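Local coordinates for Lactamase_B domain-containing protein (Bacillus lehensis G1, PDB 7EV5), which probably acts as a zinc-dependent hydrolase, a dual-activity metallo-beta-lactamase-fold enzyme that resembles B3 metallo-beta-lactamases and glyoxalase II, at residues A55-R67 and N90-K104. Residues are numbered along the deposited sequence; the frame is centred on the assembly and turned at random.
Sequences AHFDHIGAVDAVR and NGSSRLTGRPITTAK. With ZN (zinc ion), chain C; ZN (zinc ion), chain B.
With CG placed between its backbone N and carbonyl carbon (chi1 73°), F57 sets its ring against helix 92-96; D64, its CG anti to the carbonyl carbon (chi1 -83°), turns its carboxylate toward the backbone at T102 and A103. S92 CA lies over one face of the F57 ring, 4.2 Å from the centroid, while N90 O and L95 CD1 sit at its edge. T96 CG2 comes from the opposite direction to 3.5 Å from F57 CZ, and I100 CD1 closes on F57 CD1. F57 N donates to N90 O (3.0 Å) from a position tilted off the carbonyl plane. N90 itself is pinned: OD1 accepts from S92 N, an Asx turn, and from S92 OG, both in the carbonyl plane, and ND2 donates to I100 O and to W83 O. At the other end D64 OD1 takes A103 N on its syn lone pair (3.0 Å, nearly straight at 167°) and, in the R67 conformer given, R67 NH1 on its anti lone pair (2.8 Å). R67 NH2 then reaches the same oxygen from above the carboxylate plane, and K104 CD lies over one guanidinium face, offset toward its rim. F57 lies in the HxHxDH motif, between H56 and D58, which bind different zinc ions bridged by water 1. The contact thus ties the zinc-binding motif to helix 92-96 through the backbone and ring of a non-ligand residue, while three donors on D64 OD1 in that conformer probably stabilise its negative charge.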
ATOM      1  N   ALA A  55       5.276  -3.907   4.176  1.00  8.36           N
ATOM      2  CA  ALA A  55       5.764  -5.217   3.767  1.00 10.28           C
ATOM      3  C   ALA A  55       5.146  -6.364   4.549  1.00 10.51           C
ATOM      4  O   ALA A  55       5.722  -7.456   4.595  1.00 11.07           O
ATOM      5  CB  ALA A  55       7.290  -5.282   3.803  1.00 10.71           C
ATOM      6  N   HIS A  56       3.976  -6.157   5.143  1.00  8.43           N
ATOM      7  CA  HIS A  56       3.250  -7.305   5.671  1.00  8.96           C
ATOM      8  C   HIS A  56       2.974  -8.301   4.552  1.00  9.43           C
ATOM      9  O   HIS A  56       2.771  -7.930   3.390  1.00  9.72           O
ATOM     10  CB  HIS A  56       1.926  -6.870   6.302  1.00  9.07           C
ATOM     11  CG  HIS A  56       2.067  -6.361   7.696  1.00  9.84           C
ATOM     12  ND1 HIS A  56       1.186  -5.458   8.244  1.00  9.80           N
ATOM     13  CD2 HIS A  56       2.978  -6.632   8.659  1.00 12.47           C
ATOM     14  CE1 HIS A  56       1.539  -5.197   9.488  1.00  9.24           C
ATOM     15  NE2 HIS A  56       2.628  -5.890   9.763  1.00 11.50           N
ATOM     16  N   PHE A  57       2.954  -9.584   4.928  1.00  9.07           N
ATOM     17  CA  PHE A  57       2.857 -10.667   3.946  1.00  9.97           C
ATOM     18  C   PHE A  57       1.665 -10.498   3.002  1.00  9.55           C
ATOM     19  O   PHE A  57       1.741 -10.875   1.825  1.00 10.89           O
ATOM     20  CB  PHE A  57       2.777 -12.021   4.668  1.00 11.35           C
ATOM     21  CG  PHE A  57       1.446 -12.271   5.337  1.00 10.68           C
ATOM     22  CD1 PHE A  57       0.443 -13.000   4.696  1.00 12.74           C
ATOM     23  CD2 PHE A  57       1.190 -11.758   6.602  1.00 12.44           C
ATOM     24  CE1 PHE A  57      -0.779 -13.215   5.315  1.00 14.60           C
ATOM     25  CE2 PHE A  57      -0.033 -11.967   7.225  1.00 13.59           C
ATOM     26  CZ  PHE A  57      -1.023 -12.695   6.579  1.00 14.09           C
ATOM     27  N   ASP A  58       0.542  -9.980   3.502  1.00  8.41           N
ATOM     28  CA  ASP A  58      -0.667  -9.893   2.696  1.00  9.55           C
ATOM     29  C   ASP A  58      -0.592  -8.800   1.645  1.00 10.89           C
ATOM     30  O   ASP A  58      -1.495  -8.695   0.811  1.00 10.16           O
ATOM     31  CB  ASP A  58      -1.908  -9.734   3.594  1.00 10.12           C
ATOM     32  CG  ASP A  58      -1.850  -8.492   4.475  1.00  8.82           C
ATOM     33  OD1 ASP A  58      -0.878  -8.366   5.258  1.00 12.33           O
ATOM     34  OD2 ASP A  58      -2.802  -7.677   4.388  1.00 10.05           O
ATOM     35  N   HIS A  59       0.472  -8.000   1.656  1.00  8.89           N
ATOM     36  CA  HIS A  59       0.688  -6.966   0.657  1.00  8.01           C
ATOM     37  C   HIS A  59       1.797  -7.295  -0.328  1.00  8.58           C
ATOM     38  O   HIS A  59       2.019  -6.509  -1.260  1.00  8.71           O
ATOM     39  CB  HIS A  59       0.965  -5.616   1.347  1.00  9.78           C
ATOM     40  CG  HIS A  59      -0.179  -5.157   2.196  1.00  8.62           C
ATOM     41  ND1 HIS A  59      -0.978  -4.079   1.877  1.00  8.18           N
ATOM     42  CD2 HIS A  59      -0.695  -5.687   3.327  1.00  9.18           C
ATOM     43  CE1 HIS A  59      -1.933  -3.961   2.786  1.00  8.53           C
ATOM     44  NE2 HIS A  59      -1.792  -4.934   3.670  1.00  7.89           N
ATOM     45  N   ILE A  60       2.487  -8.431  -0.173  1.00  9.35           N
ATOM     46  CA  ILE A  60       3.719  -8.699  -0.914  1.00  9.40           C
ATOM     47  C   ILE A  60       3.741 -10.054  -1.602  1.00 13.01           C
ATOM     48  O   ILE A  60       4.724 -10.367  -2.281  1.00 11.70           O
ATOM     49  CB  ILE A  60       4.979  -8.543  -0.044  1.00  8.50           C
ATOM     50  CG1 ILE A  60       5.020  -9.678   0.990  1.00 10.71           C
ATOM     51  CG2 ILE A  60       5.020  -7.154   0.591  1.00 11.40           C
ATOM     52  CD1 ILE A  60       6.331  -9.785   1.737  1.00 12.40           C
ATOM     53  N   GLY A  61       2.706 -10.876  -1.448  1.00 11.62           N
ATOM     54  CA  GLY A  61       2.793 -12.253  -1.919  1.00 11.68           C
ATOM     55  C   GLY A  61       2.954 -12.397  -3.418  1.00 12.79           C
ATOM     56  O   GLY A  61       3.494 -13.401  -3.886  1.00 14.24           O
ATOM     57  N   ALA A  62       2.505 -11.407  -4.189  1.00 11.02           N
ATOM     58  CA  ALA A  62       2.637 -11.428  -5.641  1.00 11.30           C
ATOM     59  C   ALA A  62       3.803 -10.584  -6.155  1.00 12.26           C
ATOM     60  O   ALA A  62       3.967 -10.455  -7.372  1.00 13.79           O
ATOM     61  CB  ALA A  62       1.329 -10.979  -6.289  1.00 12.71           C
ATOM     62  N   VAL A  63       4.626 -10.024  -5.261  1.00 10.71           N
ATOM     63  CA  VAL A  63       5.705  -9.133  -5.697  1.00 11.38           C
ATOM     64  C   VAL A  63       6.678  -9.852  -6.633  1.00 13.73           C
ATOM     65  O   VAL A  63       7.017  -9.333  -7.699  1.00 15.04           O
ATOM     66  CB  VAL A  63       6.410  -8.506  -4.480  1.00 11.03           C
ATOM     67  CG1 VAL A  63       7.727  -7.864  -4.885  1.00 11.63           C
ATOM     68  CG2 VAL A  63       5.514  -7.464  -3.833  1.00 11.22           C
ATOM     69  N   ASP A  64       7.140 -11.048  -6.249  1.00 14.37           N
ATOM     70  CA  ASP A  64       8.105 -11.789  -7.068  1.00 16.23           C
ATOM     71  C   ASP A  64       7.595 -11.950  -8.496  1.00 15.15           C
ATOM     72  O   ASP A  64       8.281 -11.603  -9.468  1.00 15.84           O
ATOM     73  CB  ASP A  64       8.312 -13.187  -6.471  1.00 19.24           C
ATOM     74  CG  ASP A  64       9.324 -13.226  -5.328  1.00 23.21           C
ATOM     75  OD1 ASP A  64      10.231 -12.365  -5.262  1.00 18.58           O
ATOM     76  OD2 ASP A  64       9.213 -14.153  -4.489  1.00 23.70           O
ATOM     77  N   ALA A  65       6.385 -12.484  -8.639  1.00 14.67           N
ATOM     78  CA  ALA A  65       5.865 -12.789  -9.967  1.00 14.70           C
ATOM     79  C   ALA A  65       5.653 -11.521 -10.780  1.00 17.64           C
ATOM     80  O   ALA A  65       5.988 -11.473 -11.966  1.00 16.04           O
ATOM     81  CB  ALA A  65       4.569 -13.586  -9.852  1.00 16.94           C
ATOM     82  N   VAL A  66       5.109 -10.477 -10.162  1.00 14.46           N
ATOM     83  CA  VAL A  66       4.884  -9.231 -10.884  1.00 15.26           C
ATOM     84  C   VAL A  66       6.218  -8.587 -11.264  1.00 14.01           C
ATOM     85  O   VAL A  66       6.417  -8.160 -12.410  1.00 15.81           O
ATOM     86  CB  VAL A  66       3.986  -8.289 -10.057  1.00 16.04           C
ATOM     87  CG1 VAL A  66       3.878  -6.951 -10.729  1.00 15.86           C
ATOM     88  CG2 VAL A  66       2.598  -8.896  -9.891  1.00 13.30           C
ATOM     89  N   ARG A  67       7.151  -8.518 -10.311  1.00 13.77           N
ATOM     90  CA  ARG A  67       8.467  -7.948 -10.585  0.52 15.81           C
ATOM     91  C   ARG A  67       9.178  -8.710 -11.702  1.00 17.31           C
ATOM     92  O   ARG A  67       9.753  -8.106 -12.615  1.00 20.13           O
ATOM     93  CB  ARG A  67       9.293  -7.962  -9.296  0.52 16.53           C
ATOM     94  CG  ARG A  67      10.688  -7.395  -9.390  0.52 16.98           C
ATOM     95  CD  ARG A  67      11.532  -7.927  -8.229  0.52 15.92           C
ATOM     96  NE  ARG A  67      11.770  -9.363  -8.364  0.52 17.96           N
ATOM     97  CZ  ARG A  67      11.497 -10.269  -7.429  0.52 17.56           C
ATOM     98  NH1 ARG A  67      10.979  -9.905  -6.264  0.52 13.32           N
ATOM     99  NH2 ARG A  67      11.748 -11.550  -7.660  0.52 15.06           N
ATOM    100  N   ASN A  90       7.566 -10.461   8.664  1.00 12.40           N
ATOM    101  CA  ASN A  90       6.488  -9.874   7.878  1.00 11.05           C
ATOM    102  C   ASN A  90       5.104 -10.368   8.269  1.00 11.06           C
ATOM    103  O   ASN A  90       4.130  -9.994   7.614  1.00 10.37           O
ATOM    104  CB  ASN A  90       6.736 -10.011   6.364  1.00  9.87           C
ATOM    105  CG  ASN A  90       6.737 -11.461   5.869  1.00 11.73           C
ATOM    106  OD1 ASN A  90       6.026 -12.321   6.398  1.00 10.97           O
ATOM    107  ND2 ASN A  90       7.529 -11.721   4.833  1.00 12.15           N
ATOM    108  N   GLY A  91       4.999 -11.193   9.311  1.00 11.14           N
ATOM    109  CA  GLY A  91       3.725 -11.679   9.794  1.00 10.27           C
ATOM    110  C   GLY A  91       3.271 -13.023   9.245  1.00 12.58           C
ATOM    111  O   GLY A  91       2.333 -13.605   9.798  1.00 11.87           O
ATOM    112  N   SER A  92       3.883 -13.545   8.181  1.00 11.65           N
ATOM    113  CA  SER A  92       3.312 -14.739   7.562  1.00 11.46           C
ATOM    114  C   SER A  92       3.395 -15.932   8.505  1.00 12.19           C
ATOM    115  O   SER A  92       2.402 -16.636   8.714  1.00 12.32           O
ATOM    116  CB  SER A  92       3.989 -15.084   6.233  1.00 11.35           C
ATOM    117  OG  SER A  92       5.402 -15.031   6.321  1.00 11.94           O
ATOM    118  N   SER A  93       4.578 -16.200   9.055  1.00 12.37           N
ATOM    119  CA  SER A  93       4.727 -17.368   9.922  1.00 11.82           C
ATOM    120  C   SER A  93       3.811 -17.272  11.132  1.00 15.48           C
ATOM    121  O   SER A  93       3.088 -18.221  11.457  1.00 16.14           O
ATOM    122  CB  SER A  93       6.181 -17.510  10.371  1.00 15.50           C
ATOM    123  OG  SER A  93       7.026 -17.788   9.273  1.00 17.78           O
ATOM    124  N   ARG A  94       3.808 -16.119  11.797  1.00 14.45           N
ATOM    125  CA  ARG A  94       3.060 -16.000  13.044  1.00 14.52           C
ATOM    126  C   ARG A  94       1.552 -16.004  12.811  1.00 15.78           C
ATOM    127  O   ARG A  94       0.803 -16.601  13.594  1.00 18.25           O
ATOM    128  CB  ARG A  94       3.470 -14.729  13.766  1.00 17.70           C
ATOM    129  CG  ARG A  94       4.736 -14.825  14.586  1.00 17.07           C
ATOM    130  CD  ARG A  94       4.700 -13.715  15.603  1.00 22.05           C
ATOM    131  NE  ARG A  94       5.974 -13.460  16.252  1.00 18.51           N
ATOM    132  CZ  ARG A  94       6.073 -13.210  17.549  1.00 15.41           C
ATOM    133  NH1 ARG A  94       4.982 -13.237  18.296  1.00 17.52           N
ATOM    134  NH2 ARG A  94       7.246 -12.962  18.095  1.00 18.06           N
ATOM    135  N   LEU A  95       1.078 -15.326  11.763  1.00 12.90           N
ATOM    136  CA  LEU A  95      -0.353 -15.151  11.583  1.00 13.18           C
ATOM    137  C   LEU A  95      -0.986 -16.246  10.747  1.00 14.08           C
ATOM    138  O   LEU A  95      -2.200 -16.445  10.844  1.00 16.03           O
ATOM    139  CB  LEU A  95      -0.662 -13.780  10.969  1.00 14.49           C
ATOM    140  CG  LEU A  95      -0.365 -12.574  11.860  1.00 12.57           C
ATOM    141  CD1 LEU A  95      -0.646 -11.276  11.111  1.00 14.79           C
ATOM    142  CD2 LEU A  95      -1.164 -12.632  13.168  1.00 17.43           C
ATOM    143  N   THR A  96      -0.205 -16.954   9.928  1.00 12.44           N
ATOM    144  CA  THR A  96      -0.759 -17.976   9.043  1.00 13.27           C
ATOM    145  C   THR A  96      -0.102 -19.342   9.171  1.00 13.33           C
ATOM    146  O   THR A  96      -0.632 -20.313   8.608  1.00 16.19           O
ATOM    147  CB  THR A  96      -0.704 -17.540   7.563  1.00 12.93           C
ATOM    148  OG1 THR A  96       0.589 -17.827   7.012  1.00 15.05           O
ATOM    149  CG2 THR A  96      -1.036 -16.055   7.397  1.00 15.71           C
ATOM    150  N   GLY A  97       1.024 -19.454   9.865  1.00 13.57           N
ATOM    151  CA  GLY A  97       1.690 -20.724  10.012  1.00 14.83           C
ATOM    152  C   GLY A  97       2.475 -21.172   8.807  1.00 17.22           C
ATOM    153  O   GLY A  97       2.939 -22.319   8.779  1.00 17.16           O
ATOM    154  N   ARG A  98       2.625 -20.321   7.798  1.00 17.10           N
ATOM    155  CA  ARG A  98       3.379 -20.663   6.606  1.00 14.73           C
ATOM    156  C   ARG A  98       4.176 -19.438   6.191  1.00 16.62           C
ATOM    157  O   ARG A  98       3.725 -18.304   6.396  1.00 14.54           O
ATOM    158  CB  ARG A  98       2.449 -21.047   5.445  1.00 16.98           C
ATOM    159  CG  ARG A  98       1.270 -21.924   5.841  1.00 19.54           C
ATOM    160  CD  ARG A  98       0.482 -22.340   4.618  1.00 20.76           C
ATOM    161  NE  ARG A  98      -0.685 -23.147   4.954  1.00 27.47           N
ATOM    162  CZ  ARG A  98      -0.653 -24.459   5.153  1.00 22.95           C
ATOM    163  NH1 ARG A  98       0.500 -25.114   5.067  1.00 24.21           N
ATOM    164  NH2 ARG A  98      -1.769 -25.118   5.444  1.00 29.10           N
ATOM    165  N   PRO A  99       5.359 -19.631   5.608  1.00 13.86           N
ATOM    166  CA  PRO A  99       6.202 -18.490   5.236  1.00 15.03           C
ATOM    167  C   PRO A  99       5.838 -17.939   3.869  1.00 15.66           C
ATOM    168  O   PRO A  99       5.597 -18.676   2.911  1.00 17.53           O
ATOM    169  CB  PRO A  99       7.607 -19.106   5.203  1.00 20.02           C
ATOM    170  CG  PRO A  99       7.369 -20.532   4.785  1.00 17.36           C
ATOM    171  CD  PRO A  99       6.039 -20.922   5.396  1.00 18.39           C
ATOM    172  N   ILE A 100       5.776 -16.609   3.800  1.00 15.12           N
ATOM    173  CA  ILE A 100       5.583 -15.873   2.558  1.00 13.74           C
ATOM    174  C   ILE A 100       6.721 -14.875   2.463  1.00 15.27           C
ATOM    175  O   ILE A 100       7.005 -14.166   3.434  1.00 16.87           O
ATOM    176  CB  ILE A 100       4.220 -15.161   2.539  1.00 15.48           C
ATOM    177  CG1 ILE A 100       3.103 -16.211   2.518  1.00 14.43           C
ATOM    178  CG2 ILE A 100       4.114 -14.236   1.332  1.00 19.40           C
ATOM    179  CD1 ILE A 100       1.727 -15.668   2.743  1.00 21.46           C
ATOM    180  N   THR A 101       7.405 -14.851   1.319  1.00 15.96           N
ATOM    181  CA  THR A 101       8.603 -14.041   1.160  1.00 16.29           C
ATOM    182  C   THR A 101       8.771 -13.657  -0.302  1.00 18.17           C
ATOM    183  O   THR A 101       8.207 -14.286  -1.205  1.00 20.48           O
ATOM    184  CB  THR A 101       9.865 -14.829   1.527  1.00 17.72           C
ATOM    185  OG1 THR A 101       9.907 -16.024   0.742  1.00 20.51           O
ATOM    186  CG2 THR A 101       9.918 -15.179   3.014  1.00 22.83           C
ATOM    187  N   THR A 102       9.576 -12.623  -0.526  1.00 15.16           N
ATOM    188  CA  THR A 102      10.181 -12.407  -1.832  1.00 14.94           C
ATOM    189  C   THR A 102      11.537 -13.099  -1.873  1.00 15.31           C
ATOM    190  O   THR A 102      12.077 -13.534  -0.852  1.00 17.77           O
ATOM    191  CB  THR A 102      10.354 -10.915  -2.134  1.00 12.09           C
ATOM    192  OG1 THR A 102      11.334 -10.367  -1.244  1.00 14.05           O
ATOM    193  CG2 THR A 102       9.035 -10.166  -1.987  1.00 14.41           C
ATOM    194  N   ALA A 103      12.085 -13.205  -3.083  1.00 14.96           N
ATOM    195  CA  ALA A 103      13.393 -13.811  -3.284  1.00 14.65           C
ATOM    196  C   ALA A 103      14.506 -12.778  -3.414  1.00 19.53           C
ATOM    197  O   ALA A 103      15.685 -13.151  -3.442  1.00 19.50           O
ATOM    198  CB  ALA A 103      13.378 -14.713  -4.521  1.00 18.11           C
ATOM    199  N   LYS A 104      14.158 -11.496  -3.479  1.00 16.02           N
ATOM    200  CA  LYS A 104      15.086 -10.396  -3.668  1.00 18.03           C
ATOM    201  C   LYS A 104      14.612  -9.229  -2.817  1.00 14.63           C
ATOM    202  O   LYS A 104      13.402  -9.055  -2.632  1.00 14.06           O
ATOM    203  CB  LYS A 104      15.083  -9.936  -5.137  1.00 17.49           C
ATOM    204  CG  LYS A 104      15.640 -10.946  -6.132  1.00 23.96           C
ATOM    205  CD  LYS A 104      15.530 -10.412  -7.554  1.00 23.17           C
ATOM    206  CE  LYS A 104      16.089 -11.396  -8.570  1.00 29.54           C
ATOM    207  NZ  LYS A 104      16.052 -10.857  -9.960  1.00 28.32           N
TER
HETATM  208 ZN    ZN C 302      -2.945  -5.510   5.271  1.00 11.60          ZN
HETATM  209 ZN    ZN B 301      -0.509  -4.589   7.321  1.00 11.09          ZN
HETATM  210  O   HOH W   1      -1.579  -6.048   6.631  1.00 11.56           O
HETATM  211  O   HOH W   2      10.353 -16.070  -2.440  1.00 28.38           O
HETATM  212  O   HOH W   3      13.296  -9.637 -10.785  1.00 28.59           O